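Local coordinates for protein cytokinin riboside 5'-monophosphate phosphoribohydrolase (Corynebacterium glutamicum, PDB 5WQ3) that is probably an enzyme of the SLOG clan, an alpha/beta protein built on a Rossmann-like parallel sheet, at residues Asp62-Met67 with Leu160-Ala165; Ala119-Gly124 with Asn140-Leu145; Ala154-Phe159 with Leu179-Cys184; Ile196-Ile199 with Phe203-Gly206; Arg228-Asp233 with Val239-Asp244. All blocks are in the same frame, centred on the assembly; numbering follows the deposited sequence.

Contact 1: Asp62-Met67 with Leu160-Ala165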
# COMPACT_ATOMS: atom_id res chain seq x y z
N ASP C 62 -4.63 -38.03 -55.16
CA ASP C 62 -4.36 -37.01 -56.13
C ASP C 62 -2.91 -36.53 -56.17
O ASP C 62 -2.33 -36.47 -57.22
CB ASP C 62 -5.29 -35.82 -55.91
CG ASP C 62 -5.46 -35.04 -57.18
OD1 ASP C 62 -5.90 -35.61 -58.18
OD2 ASP C 62 -5.02 -33.92 -57.20
N ALA C 63 -2.35 -36.23 -55.04
CA ALA C 63 -1.00 -35.72 -54.94
C ALA C 63 0.09 -36.78 -55.22
O ALA C 63 1.20 -36.43 -55.59
CB ALA C 63 -0.77 -35.20 -53.54
N LEU C 64 -0.20 -38.05 -54.93
CA LEU C 64 0.85 -39.10 -55.02
C LEU C 64 0.64 -39.97 -56.22
O LEU C 64 1.43 -40.89 -56.53
CB LEU C 64 0.84 -39.96 -53.77
CG LEU C 64 1.10 -39.20 -52.48
CD1 LEU C 64 0.95 -40.09 -51.24
CD2 LEU C 64 2.50 -38.64 -52.52
N HIS C 65 -0.41 -39.67 -56.99
CA HIS C 65 -0.76 -40.55 -58.10
C HIS C 65 0.44 -40.74 -59.03
O HIS C 65 0.71 -41.84 -59.51
CB HIS C 65 -1.89 -39.96 -58.96
CG HIS C 65 -2.23 -40.81 -60.11
ND1 HIS C 65 -2.72 -42.09 -59.96
CD2 HIS C 65 -2.09 -40.60 -61.44
CE1 HIS C 65 -2.89 -42.64 -61.16
NE2 HIS C 65 -2.52 -41.76 -62.07
N GLU C 66 1.13 -39.67 -59.30
CA GLU C 66 2.22 -39.72 -60.26
C GLU C 66 3.57 -40.16 -59.72
O GLU C 66 4.58 -40.12 -60.43
CB GLU C 66 2.34 -38.37 -60.92
CG GLU C 66 1.00 -37.98 -61.59
CD GLU C 66 1.14 -36.88 -62.61
OE1 GLU C 66 2.24 -36.26 -62.69
OE2 GLU C 66 0.14 -36.66 -63.33
N MET C 67 3.63 -40.58 -58.48
CA MET C 67 4.93 -40.87 -57.83
C MET C 67 5.78 -41.81 -58.68
O MET C 67 5.30 -42.78 -59.24
CB MET C 67 4.74 -41.51 -56.45
CG MET C 67 4.49 -40.60 -55.29
SD MET C 67 5.92 -39.62 -54.73
CE MET C 67 7.07 -40.78 -54.04
N LEU C 160 1.71 -47.83 -48.28
CA LEU C 160 1.60 -49.09 -48.95
C LEU C 160 1.27 -48.91 -50.41
O LEU C 160 1.72 -49.66 -51.25
CB LEU C 160 0.53 -50.00 -48.32
CG LEU C 160 0.91 -50.58 -46.95
CD1 LEU C 160 -0.32 -51.13 -46.21
CD2 LEU C 160 2.00 -51.65 -47.16
N LYS C 161 0.44 -47.92 -50.72
CA LYS C 161 -0.01 -47.75 -52.11
C LYS C 161 1.07 -47.09 -53.01
O LYS C 161 1.12 -47.40 -54.19
CB LYS C 161 -1.30 -46.87 -52.15
CG LYS C 161 -2.01 -46.90 -53.50
CD LYS C 161 -3.31 -46.11 -53.47
CE LYS C 161 -4.00 -46.16 -54.83
NZ LYS C 161 -5.13 -45.19 -54.89
N TYR C 162 1.90 -46.18 -52.50
CA TYR C 162 2.81 -45.39 -53.31
C TYR C 162 4.27 -45.56 -53.04
O TYR C 162 5.04 -44.77 -53.49
CB TYR C 162 2.46 -43.91 -53.18
CG TYR C 162 1.05 -43.65 -53.63
CD1 TYR C 162 0.73 -43.71 -54.96
CD2 TYR C 162 0.01 -43.41 -52.69
CE1 TYR C 162 -0.59 -43.51 -55.41
CE2 TYR C 162 -1.30 -43.21 -53.11
CZ TYR C 162 -1.59 -43.26 -54.46
OH TYR C 162 -2.86 -43.03 -54.89
N SER C 163 4.65 -46.61 -52.32
CA SER C 163 6.02 -47.08 -52.25
C SER C 163 6.03 -48.60 -52.49
O SER C 163 4.99 -49.23 -52.48
CB SER C 163 6.65 -46.68 -50.94
OG SER C 163 6.26 -47.57 -49.93
N GLN C 164 7.17 -49.19 -52.77
CA GLN C 164 7.27 -50.64 -53.09
C GLN C 164 8.30 -51.36 -52.19
O GLN C 164 8.69 -52.47 -52.47
CB GLN C 164 7.68 -50.79 -54.56
CG GLN C 164 6.68 -50.15 -55.55
CD GLN C 164 6.84 -48.65 -55.74
OE1 GLN C 164 7.93 -48.14 -55.96
NE2 GLN C 164 5.70 -47.94 -55.76
N ALA C 165 8.71 -50.74 -51.11
CA ALA C 165 9.64 -51.38 -50.18
C ALA C 165 9.57 -50.58 -48.91
O ALA C 165 9.24 -49.40 -48.95
CB ALA C 165 11.08 -51.36 -50.74
O HOH W 1 -3.51 -42.75 -57.33
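L64 lays its CB almost squarely over the middle of the Y162 ring, 3.7 Å from the ring centroid and 12° off the normal, a CH-pi contact. Leucine suits this place because its branch carries the contact past the ring centre: CD1 reaches Y162 CD2 at 3.7 Å. The opposite face of the ring is backed, off centre, by CG of K161. Y162 is brought there with its CG anti to its own carbonyl carbon (chi1 -60°). L64 O lies 3.3 Å from Y162 CD1, and the same oxygen accepts M67 N in the type I turn from L64 to M67. That turn brings M67 CG to 4.4 Å from Y162 CB, while the rest of M67 packs on V127 and V104.

The hydroxyl works at the far end of the ring. K161 NZ donates to Y162 OH over 3.1 Å, and a water lying in the ring plane at its edge joins that OH to H65 ND1. Tyrosine therefore offers a flat apolar body to the leucine and a polar end to K161 and the water. The nearby lysine ammonium would be expected to polarise the phenol and favour a neutral H65, though neither effect is directly seen.

Contact 2: Ala119-Gly124 with Asn140-Leu145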
# COMPACT_ATOMS: atom_id res chain seq x y z
N ALA C 119 18.24 -37.86 -48.93
CA ALA C 119 17.64 -37.81 -50.25
C ALA C 119 17.58 -36.42 -50.86
O ALA C 119 17.82 -36.25 -52.07
CB ALA C 119 16.24 -38.33 -50.18
N SER C 120 17.19 -35.44 -50.06
CA SER C 120 17.02 -34.08 -50.56
C SER C 120 18.38 -33.53 -50.98
O SER C 120 18.55 -32.98 -52.06
CB SER C 120 16.40 -33.18 -49.49
OG SER C 120 15.84 -32.03 -50.13
N GLU C 121 19.36 -33.71 -50.12
CA GLU C 121 20.67 -33.17 -50.37
C GLU C 121 21.40 -33.90 -51.50
O GLU C 121 22.36 -33.36 -52.00
CB GLU C 121 21.50 -33.10 -49.09
CG GLU C 121 20.97 -32.02 -48.14
CD GLU C 121 21.84 -31.79 -46.91
OE1 GLU C 121 22.70 -32.67 -46.62
OE2 GLU C 121 21.63 -30.76 -46.19
N ALA C 122 20.93 -35.09 -51.91
CA ALA C 122 21.42 -35.73 -53.17
C ALA C 122 20.57 -35.39 -54.33
O ALA C 122 20.61 -36.09 -55.33
CB ALA C 122 21.47 -37.23 -53.04
N ASN C 123 19.77 -34.34 -54.27
CA ASN C 123 18.92 -34.01 -55.43
C ASN C 123 17.96 -35.07 -55.83
O ASN C 123 17.61 -35.13 -57.02
CB ASN C 123 19.75 -33.73 -56.69
CG ASN C 123 20.82 -32.71 -56.46
OD1 ASN C 123 22.05 -32.99 -56.54
ND2 ASN C 123 20.37 -31.52 -56.14
N GLY C 124 17.52 -35.92 -54.89
CA GLY C 124 16.46 -36.87 -55.16
C GLY C 124 15.10 -36.37 -54.65
O GLY C 124 15.01 -35.31 -54.05
N ASN C 140 9.50 -31.91 -41.36
CA ASN C 140 10.91 -31.53 -41.17
C ASN C 140 11.37 -30.69 -42.37
O ASN C 140 10.70 -30.66 -43.41
CB ASN C 140 11.78 -32.76 -40.86
CG ASN C 140 12.02 -33.64 -42.09
OD1 ASN C 140 12.54 -33.18 -43.11
ND2 ASN C 140 11.64 -34.92 -41.99
N PRO C 141 12.46 -29.92 -42.23
CA PRO C 141 12.80 -28.98 -43.33
C PRO C 141 13.38 -29.64 -44.61
O PRO C 141 13.60 -28.94 -45.61
CB PRO C 141 13.87 -28.10 -42.71
CG PRO C 141 14.50 -28.96 -41.66
CD PRO C 141 13.39 -29.81 -41.11
N TYR C 142 13.61 -30.95 -44.59
CA TYR C 142 14.12 -31.62 -45.75
C TYR C 142 13.07 -32.31 -46.62
O TYR C 142 13.38 -33.01 -47.59
CB TYR C 142 15.18 -32.60 -45.32
CG TYR C 142 16.32 -31.95 -44.56
CD1 TYR C 142 17.31 -31.19 -45.22
CD2 TYR C 142 16.42 -32.09 -43.20
CE1 TYR C 142 18.35 -30.62 -44.51
CE2 TYR C 142 17.47 -31.52 -42.47
CZ TYR C 142 18.43 -30.82 -43.13
OH TYR C 142 19.43 -30.28 -42.35
N VAL C 143 11.81 -32.10 -46.28
CA VAL C 143 10.74 -32.66 -47.02
C VAL C 143 10.46 -31.76 -48.17
O VAL C 143 10.07 -30.62 -47.96
CB VAL C 143 9.48 -32.78 -46.15
CG1 VAL C 143 8.23 -33.07 -46.97
CG2 VAL C 143 9.68 -33.84 -45.11
N ASP C 144 10.53 -32.28 -49.38
CA ASP C 144 10.29 -31.44 -50.53
C ASP C 144 8.93 -31.69 -51.19
O ASP C 144 8.51 -30.89 -52.04
CB ASP C 144 11.47 -31.55 -51.51
CG ASP C 144 12.77 -31.00 -50.92
OD1 ASP C 144 12.72 -30.30 -49.89
OD2 ASP C 144 13.85 -31.26 -51.49
N LEU C 145 8.24 -32.78 -50.84
CA LEU C 145 6.81 -32.96 -51.20
C LEU C 145 6.15 -33.42 -49.89
O LEU C 145 6.35 -34.56 -49.45
CB LEU C 145 6.61 -33.97 -52.35
CG LEU C 145 5.20 -34.44 -52.78
CD1 LEU C 145 4.36 -33.29 -53.30
CD2 LEU C 145 5.19 -35.53 -53.85
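S120 and Y142 meet where CB of the serine rests 3.6 Å from Y142 O. Serine suits the place because its short side chain puts a hydroxyl beside D144. S120 turns that hydroxyl toward the aspartate, OG lying opposite the backbone N (chi1 -160°), and donates to OD2 from 39° above the carboxylate plane. At 2.5 Å between S120 OG and D144 OD2 the bond is very short, and D144 was modelled in two conformers, so its exact geometry is doubtful. One residue on, E121 stretches its chain so that OE2 comes 3.7 Å from Y142 CE1, with the carboxylate and ring planes 89° apart.

Capping and turn motifs set these groups in place. Helix 113-121 ends in a Schellman motif: G124 N binds A119 O, N123 N binds S120 O, and N123 takes the positive phi. Within the loop, N140 OD1 accepts Y142 N at 2.9 Å, in its carbonyl plane, which makes an Asx turn, and N140 ND2 is held by G108 O and N116 OD1. Y142 O is taken by S126 OG.

Two acidic side chains, E121 and D144, thus edge a surface contact joined by one hydrogen bond from the serine hydroxyl. That donor would be expected to ease the negative charge of D144.

Contact 3: Ala154-Phe159 with Leu179-Cys184. With EDO (1,2-ethanediol), chain L.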
# COMPACT_ATOMS: atom_id res chain seq x y z
N ALA C 154 -5.54 -43.16 -43.01
CA ALA C 154 -5.27 -42.68 -44.34
C ALA C 154 -3.81 -42.57 -44.65
O ALA C 154 -3.36 -42.91 -45.75
CB ALA C 154 -5.90 -41.35 -44.57
N ARG C 155 -3.08 -41.99 -43.74
CA ARG C 155 -1.67 -41.87 -43.92
C ARG C 155 -1.02 -43.27 -44.16
O ARG C 155 -0.18 -43.40 -45.06
CB ARG C 155 -1.08 -41.25 -42.72
CG ARG C 155 0.35 -40.97 -42.87
CD ARG C 155 0.88 -41.25 -41.50
NE ARG C 155 2.00 -40.44 -41.21
CZ ARG C 155 2.70 -40.60 -40.13
NH1 ARG C 155 2.41 -41.54 -39.25
NH2 ARG C 155 3.72 -39.85 -39.96
N LYS C 156 -1.42 -44.29 -43.40
CA LYS C 156 -0.80 -45.64 -43.53
C LYS C 156 -1.13 -46.28 -44.88
O LYS C 156 -0.31 -47.00 -45.43
CB LYS C 156 -1.25 -46.59 -42.39
CG LYS C 156 -0.64 -46.38 -41.00
CD LYS C 156 -1.48 -47.19 -39.97
CE LYS C 156 -0.65 -47.86 -38.88
NZ LYS C 156 -1.41 -48.95 -38.16
N THR C 157 -2.32 -46.04 -45.43
CA THR C 157 -2.61 -46.50 -46.73
C THR C 157 -1.62 -45.93 -47.79
O THR C 157 -1.26 -46.66 -48.71
CB THR C 157 -4.06 -46.07 -47.12
OG1 THR C 157 -4.94 -46.62 -46.14
CG2 THR C 157 -4.46 -46.63 -48.40
N MET C 158 -1.25 -44.64 -47.68
CA MET C 158 -0.44 -43.99 -48.69
C MET C 158 0.94 -44.64 -48.73
O MET C 158 1.49 -44.79 -49.81
CB MET C 158 -0.27 -42.52 -48.39
CG MET C 158 -1.53 -41.64 -48.32
SD MET C 158 -2.58 -41.86 -49.69
CE MET C 158 -4.17 -41.38 -48.97
N PHE C 159 1.46 -45.08 -47.58
CA PHE C 159 2.80 -45.75 -47.59
C PHE C 159 2.80 -47.05 -48.39
O PHE C 159 3.75 -47.31 -49.14
CB PHE C 159 3.30 -46.04 -46.18
CG PHE C 159 3.56 -44.81 -45.33
CD1 PHE C 159 4.35 -43.80 -45.78
CD2 PHE C 159 3.02 -44.70 -44.07
CE1 PHE C 159 4.62 -42.70 -44.98
CE2 PHE C 159 3.30 -43.59 -43.24
CZ PHE C 159 4.09 -42.57 -43.71
N LEU C 179 5.87 -51.97 -39.38
CA LEU C 179 6.52 -53.22 -39.72
C LEU C 179 5.61 -54.39 -39.76
O LEU C 179 5.65 -55.18 -40.72
CB LEU C 179 7.69 -53.51 -38.72
CG LEU C 179 8.39 -54.83 -38.98
CD1 LEU C 179 9.03 -54.93 -40.36
CD2 LEU C 179 9.46 -55.10 -37.90
N PHE C 180 4.80 -54.57 -38.70
CA PHE C 180 3.92 -55.72 -38.65
C PHE C 180 2.74 -55.58 -39.61
O PHE C 180 2.32 -56.56 -40.16
CB PHE C 180 3.53 -56.09 -37.26
CG PHE C 180 4.68 -56.68 -36.48
CD1 PHE C 180 5.18 -57.89 -36.83
CD2 PHE C 180 5.24 -56.00 -35.45
CE1 PHE C 180 6.26 -58.45 -36.19
CE2 PHE C 180 6.35 -56.55 -34.75
CZ PHE C 180 6.83 -57.78 -35.14
N GLU C 181 2.37 -54.37 -39.94
CA GLU C 181 1.39 -54.20 -41.01
C GLU C 181 1.92 -54.61 -42.37
O GLU C 181 1.26 -55.34 -43.08
CB GLU C 181 1.04 -52.77 -41.01
CG GLU C 181 -0.09 -52.31 -41.86
CD GLU C 181 -0.31 -50.85 -41.51
OE1 GLU C 181 -0.32 -50.53 -40.28
OE2 GLU C 181 -0.35 -50.04 -42.46
N VAL C 182 3.14 -54.20 -42.73
CA VAL C 182 3.64 -54.61 -44.04
C VAL C 182 3.85 -56.13 -44.05
O VAL C 182 3.58 -56.79 -45.03
CB VAL C 182 4.87 -53.84 -44.52
CG1 VAL C 182 6.02 -53.86 -43.51
CG2 VAL C 182 5.35 -54.40 -45.85
N LEU C 183 4.36 -56.67 -42.96
CA LEU C 183 4.57 -58.09 -42.87
C LEU C 183 3.25 -58.86 -43.11
O LEU C 183 3.26 -59.82 -43.85
CB LEU C 183 5.18 -58.49 -41.54
CG LEU C 183 6.69 -58.35 -41.51
CD1 LEU C 183 7.17 -58.49 -40.09
CD2 LEU C 183 7.35 -59.40 -42.40
N CYS C 184 2.16 -58.40 -42.51
CA CYS C 184 0.84 -59.02 -42.72
C CYS C 184 0.27 -58.79 -44.15
O CYS C 184 -0.48 -59.62 -44.66
CB CYS C 184 -0.14 -58.53 -41.64
SG CYS C 184 -1.82 -59.17 -41.78
C1 EDO L . -3.19 -49.35 -44.37
O1 EDO L . -4.06 -49.78 -45.39
C2 EDO L . -3.37 -50.29 -43.21
O2 EDO L . -3.89 -49.55 -42.12
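K156 and E181 reach for each other from two helices whose CA atoms at these residues are 9.2 Å apart, a gap that long side chains can bridge. NZ of K156 forms a salt bridge with E181 OE1 at 2.9 Å. As a hydrogen bond it is weak: the oxygen lies almost as close to K156 CE, at 3.0 Å, and so flanks the end of the chain. The stronger partner of the ammonium is D177 OD2, one helical turn before E181, so two carboxylates share one lysine. E181 runs out extended, with CG anti to its backbone N (chi1 -171°), and its OE2 lies alongside the lysine stem, 3.6 Å from K156 CB. A 1,2-ethanediol molecule, probably from the crystallisation liquor, brings C2 to 3.1 Å from E181 OE2. Its O1 makes a long, weak bond of 3.4 Å to T157 OG1, whose firmer partner is F153 O in the preceding turn.

Behind this polar bridge both helices turn apolar faces inward. On helix 173-188, L179 and V182 rest on strand 196-199. On helix 152-162, M158 and F159 meet L129 of strand 126-131, M158 also touches F61 of helix 46-64, and F159 stands edge-to-face with F74.

Contact 4: Ile196-Ile199 with Phe203-Gly206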
# COMPACT_ATOMS: atom_id res chain seq x y z
N ILE C 196 11.49 -55.90 -47.40
CA ILE C 196 11.35 -55.35 -46.11
C ILE C 196 12.72 -55.51 -45.51
O ILE C 196 13.26 -56.64 -45.48
CB ILE C 196 10.33 -56.12 -45.25
CG1 ILE C 196 8.91 -56.06 -45.87
CG2 ILE C 196 10.37 -55.57 -43.82
CD1 ILE C 196 7.95 -57.01 -45.21
N VAL C 197 13.29 -54.40 -45.08
CA VAL C 197 14.65 -54.45 -44.53
C VAL C 197 14.71 -53.82 -43.17
O VAL C 197 14.08 -52.76 -42.95
CB VAL C 197 15.65 -53.67 -45.41
CG1 VAL C 197 17.07 -53.86 -44.86
CG2 VAL C 197 15.56 -54.15 -46.84
N LEU C 198 15.42 -54.50 -42.22
CA LEU C 198 15.64 -53.91 -40.90
C LEU C 198 17.12 -53.54 -40.79
O LEU C 198 17.96 -54.38 -41.06
CB LEU C 198 15.19 -54.85 -39.71
CG LEU C 198 13.82 -55.62 -39.82
CD1 LEU C 198 13.56 -56.49 -38.62
CD2 LEU C 198 12.61 -54.71 -39.99
N ILE C 199 17.43 -52.33 -40.36
CA ILE C 199 18.78 -51.85 -40.18
C ILE C 199 19.16 -51.78 -38.72
O ILE C 199 18.53 -51.11 -37.98
CB ILE C 199 18.95 -50.45 -40.74
CG1 ILE C 199 18.48 -50.37 -42.18
CG2 ILE C 199 20.36 -49.95 -40.54
CD1 ILE C 199 19.35 -50.99 -43.21
N PHE C 203 20.24 -54.08 -32.64
CA PHE C 203 18.97 -53.56 -32.20
C PHE C 203 17.84 -54.55 -32.40
O PHE C 203 17.11 -54.83 -31.53
CB PHE C 203 18.67 -52.22 -32.84
CG PHE C 203 17.33 -51.68 -32.47
CD1 PHE C 203 17.18 -50.90 -31.36
CD2 PHE C 203 16.23 -51.96 -33.22
CE1 PHE C 203 15.95 -50.42 -31.02
CE2 PHE C 203 15.00 -51.46 -32.88
CZ PHE C 203 14.87 -50.72 -31.78
N TRP C 204 17.77 -55.13 -33.57
CA TRP C 204 16.65 -55.95 -33.97
C TRP C 204 16.74 -57.40 -33.56
O TRP C 204 15.75 -58.13 -33.64
CB TRP C 204 16.48 -55.84 -35.48
CG TRP C 204 16.02 -54.47 -35.95
CD1 TRP C 204 16.75 -53.56 -36.64
CD2 TRP C 204 14.68 -53.94 -35.87
NE1 TRP C 204 15.93 -52.43 -36.99
CE2 TRP C 204 14.67 -52.67 -36.51
CE3 TRP C 204 13.48 -54.42 -35.31
CZ2 TRP C 204 13.52 -51.84 -36.55
CZ3 TRP C 204 12.33 -53.60 -35.37
CH2 TRP C 204 12.36 -52.34 -35.98
N ALA C 205 17.92 -57.84 -33.10
CA ALA C 205 18.14 -59.31 -32.98
C ALA C 205 17.09 -59.97 -32.09
O ALA C 205 16.55 -61.02 -32.41
CB ALA C 205 19.60 -59.67 -32.48
N GLY C 206 16.80 -59.38 -30.96
CA GLY C 206 15.90 -60.02 -30.02
C GLY C 206 14.48 -60.11 -30.51
O GLY C 206 13.75 -61.07 -30.21
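L198 and W204 carry this contact, but the strand begins with I196, which lies on the same sheet face farther along, against V182 and L183 of helix 173-188, a buried place that suits a branched aliphatic residue. V197 comes next and points to the other face of the sheet, onto A238 and F241 of helix 235-246, while its backbone pairs with F166 and C168.

L198 then sets its CB over the five-membered ring of W204, 3.6 Å from the centroid and 8° off the normal, a CH-pi approach straight onto the face. CG stands anti to the carbonyl carbon, which sends the branch on along the indole: CD1 is 3.9 Å from W204 CE3. The two side chains cross at about a right angle, and leucine, slim at CB and broad at its tip, spans both rings. F203 CD2 backs the opposite face of the indole, off centre and 3.5 Å above its plane.

I199 contributes its backbone. W204 NE1 offers its N-H to I199 O, 3.1 Å away at the ring edge, in a weak bond strongly bent to 124° at the hydrogen. It still gives the buried indole nitrogen a polar partner. The side chain of I199 goes to L235 and A238.

Strand 196-199 lies between strands 166-168 and 230-232 in the parallel sheet. Helix 201-216 starts the crossover from it to strand 230-232, and W204, which also touches L176 and C168, wedges the first turn of that helix against the sheet and helix 173-188.

Contact 5: Arg228-Asp233 with Val239-Asp244. With PGE (triethylene glycol), chain M.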
# COMPACT_ATOMS: atom_id res chain seq x y z
N ARG C 228 12.18 -63.80 -45.23
CA ARG C 228 12.19 -62.87 -46.36
C ARG C 228 12.61 -61.43 -46.04
O ARG C 228 12.90 -60.66 -46.97
CB ARG C 228 10.81 -62.82 -46.98
CG ARG C 228 9.76 -62.07 -46.15
CD ARG C 228 8.34 -62.40 -46.61
NE ARG C 228 8.31 -62.37 -48.07
CZ ARG C 228 7.64 -63.20 -48.88
NH1 ARG C 228 6.88 -64.17 -48.41
NH2 ARG C 228 7.75 -63.05 -50.19
N MET C 229 12.65 -61.06 -44.75
CA MET C 229 13.20 -59.76 -44.39
C MET C 229 14.72 -59.85 -44.37
O MET C 229 15.28 -60.77 -43.85
CB MET C 229 12.86 -59.37 -42.96
CG MET C 229 11.42 -59.16 -42.68
SD MET C 229 11.26 -58.31 -41.10
CE MET C 229 11.07 -59.76 -40.06
N LEU C 230 15.38 -58.80 -44.77
CA LEU C 230 16.80 -58.71 -44.54
C LEU C 230 17.01 -57.91 -43.29
O LEU C 230 16.38 -56.88 -43.11
CB LEU C 230 17.45 -58.00 -45.70
CG LEU C 230 18.89 -57.62 -45.52
CD1 LEU C 230 19.80 -58.83 -45.29
CD2 LEU C 230 19.31 -56.81 -46.72
N VAL C 231 17.89 -58.40 -42.42
CA VAL C 231 18.40 -57.63 -41.29
C VAL C 231 19.91 -57.38 -41.46
O VAL C 231 20.65 -58.34 -41.52
CB VAL C 231 18.19 -58.40 -39.93
CG1 VAL C 231 18.57 -57.53 -38.76
CG2 VAL C 231 16.77 -58.93 -39.76
N THR C 232 20.38 -56.13 -41.50
CA THR C 232 21.77 -55.88 -41.80
C THR C 232 22.19 -54.55 -41.27
O THR C 232 21.35 -53.70 -40.96
CB THR C 232 22.01 -55.90 -43.33
OG1 THR C 232 23.40 -55.68 -43.57
CG2 THR C 232 21.16 -54.72 -44.05
N ASP C 233 23.50 -54.35 -41.16
CA ASP C 233 24.08 -53.02 -40.90
C ASP C 233 24.68 -52.38 -42.13
O ASP C 233 25.20 -51.26 -42.05
CB ASP C 233 25.16 -53.15 -39.84
CG ASP C 233 24.59 -53.51 -38.50
OD1 ASP C 233 23.48 -52.97 -38.14
OD2 ASP C 233 25.20 -54.33 -37.80
N VAL C 239 20.29 -51.71 -49.98
CA VAL C 239 19.71 -51.05 -51.19
C VAL C 239 19.76 -52.07 -52.34
O VAL C 239 18.81 -52.23 -53.12
CB VAL C 239 20.50 -49.77 -51.46
CG1 VAL C 239 20.22 -49.20 -52.83
CG2 VAL C 239 20.27 -48.81 -50.34
N LYS C 240 20.86 -52.79 -52.44
CA LYS C 240 20.96 -53.93 -53.36
C LYS C 240 19.92 -55.02 -53.17
O LYS C 240 19.47 -55.58 -54.15
CB LYS C 240 22.38 -54.59 -53.27
CG LYS C 240 22.65 -55.53 -54.43
CD LYS C 240 24.01 -56.27 -54.29
CE LYS C 240 24.44 -56.90 -55.63
NZ LYS C 240 23.54 -58.01 -56.03
N PHE C 241 19.52 -55.33 -51.93
CA PHE C 241 18.46 -56.28 -51.70
C PHE C 241 17.16 -55.76 -52.37
O PHE C 241 16.46 -56.46 -53.01
CB PHE C 241 18.28 -56.41 -50.23
CG PHE C 241 17.26 -57.42 -49.81
CD1 PHE C 241 17.59 -58.77 -49.71
CD2 PHE C 241 15.97 -57.00 -49.46
CE1 PHE C 241 16.65 -59.70 -49.28
CE2 PHE C 241 15.05 -57.90 -49.02
CZ PHE C 241 15.37 -59.26 -48.91
N ILE C 242 16.92 -54.51 -52.22
CA ILE C 242 15.71 -53.85 -52.81
C ILE C 242 15.75 -53.83 -54.33
O ILE C 242 14.83 -54.32 -55.01
CB ILE C 242 15.57 -52.45 -52.20
CG1 ILE C 242 15.37 -52.60 -50.70
CG2 ILE C 242 14.36 -51.65 -52.81
CD1 ILE C 242 15.33 -51.28 -49.94
N VAL C 243 16.82 -53.30 -54.88
CA VAL C 243 17.04 -53.35 -56.33
C VAL C 243 16.85 -54.74 -56.95
O VAL C 243 16.10 -54.92 -57.94
CB VAL C 243 18.46 -52.82 -56.68
CG1 VAL C 243 18.80 -53.16 -58.14
CG2 VAL C 243 18.55 -51.35 -56.37
N ASP C 244 17.51 -55.72 -56.33
CA ASP C 244 17.43 -57.06 -56.81
C ASP C 244 16.02 -57.61 -56.66
O ASP C 244 15.53 -58.31 -57.54
CB ASP C 244 18.39 -58.01 -56.03
CG ASP C 244 19.81 -57.81 -56.45
OD1 ASP C 244 20.02 -57.00 -57.40
OD2 ASP C 244 20.75 -58.39 -55.81
O4 PGE M . 23.18 -59.55 -40.85
C6 PGE M . 23.37 -59.33 -42.25
C5 PGE M . 22.92 -60.59 -42.97
O3 PGE M . 23.24 -60.47 -44.35
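L230 and F241 both hold CG anti to their backbone N, with chi1 of -177° in the phenylalanine, and this carries each side chain across to the other. The second torsion of F241, 83°, then turns one ring face toward L230. As a result L230 CB stands over the ring centre, 3.9 Å from the centroid and only 3° off the normal, a nearly exact CH-pi contact. The two side chains slide past each other in opposite directions, so that L230 CD2 travels back to the stem of the phenylalanine and meets F241 CB at 3.7 Å. Leucine fits because its CB and one methyl cover the ring and its root together.

The ring edge has a different partner. R228 O lies near the ring plane, 3.4 Å from F241 CZ, while the guanidinium end of R228 leads away. Further in, F241 also leans on V197 and P195, which places the helix over the edge of the sheet.

Polar groups stay at the margins. On the helix, K240 NZ binds the syn lone pair of D244 OD2 at 2.8 Å, a salt bridge one turn apart. On the strand, a triethylene glycol, probably from the crystallisation liquor, binds V231 O weakly through its O4 and is also held by Q237 NE2.

No hydrogen bond joins the two segments; dispersion over the ring face probably accounts for most of the contact. The partly positive C-H edge of the phenylalanine facing a carbonyl oxygen probably adds a mild electrostatic attraction, consistent with the way the ring is turned.

Overall arrangement
From the N terminus, helix 46-64 ends in contact 1, which closes a long loop back to the end of helix 152-162, enclosing strands 70-74, 102-105, 126-131 and 145-149. Contact 2, joining helix 113-121 to the loop before edge strand 145-149, is nested inside it and touches it through M67 and L145. Contact 3 starts within that loop and ends beyond it, so it crosses contact 1; both use helix 152-162. Contacts 4 and 5 follow in series as short strand-to-helix closures. Their strands are neighbours in the sheet, L198 pairing with L230 and T232, and L179 and L183 of contact 3 pack onto both.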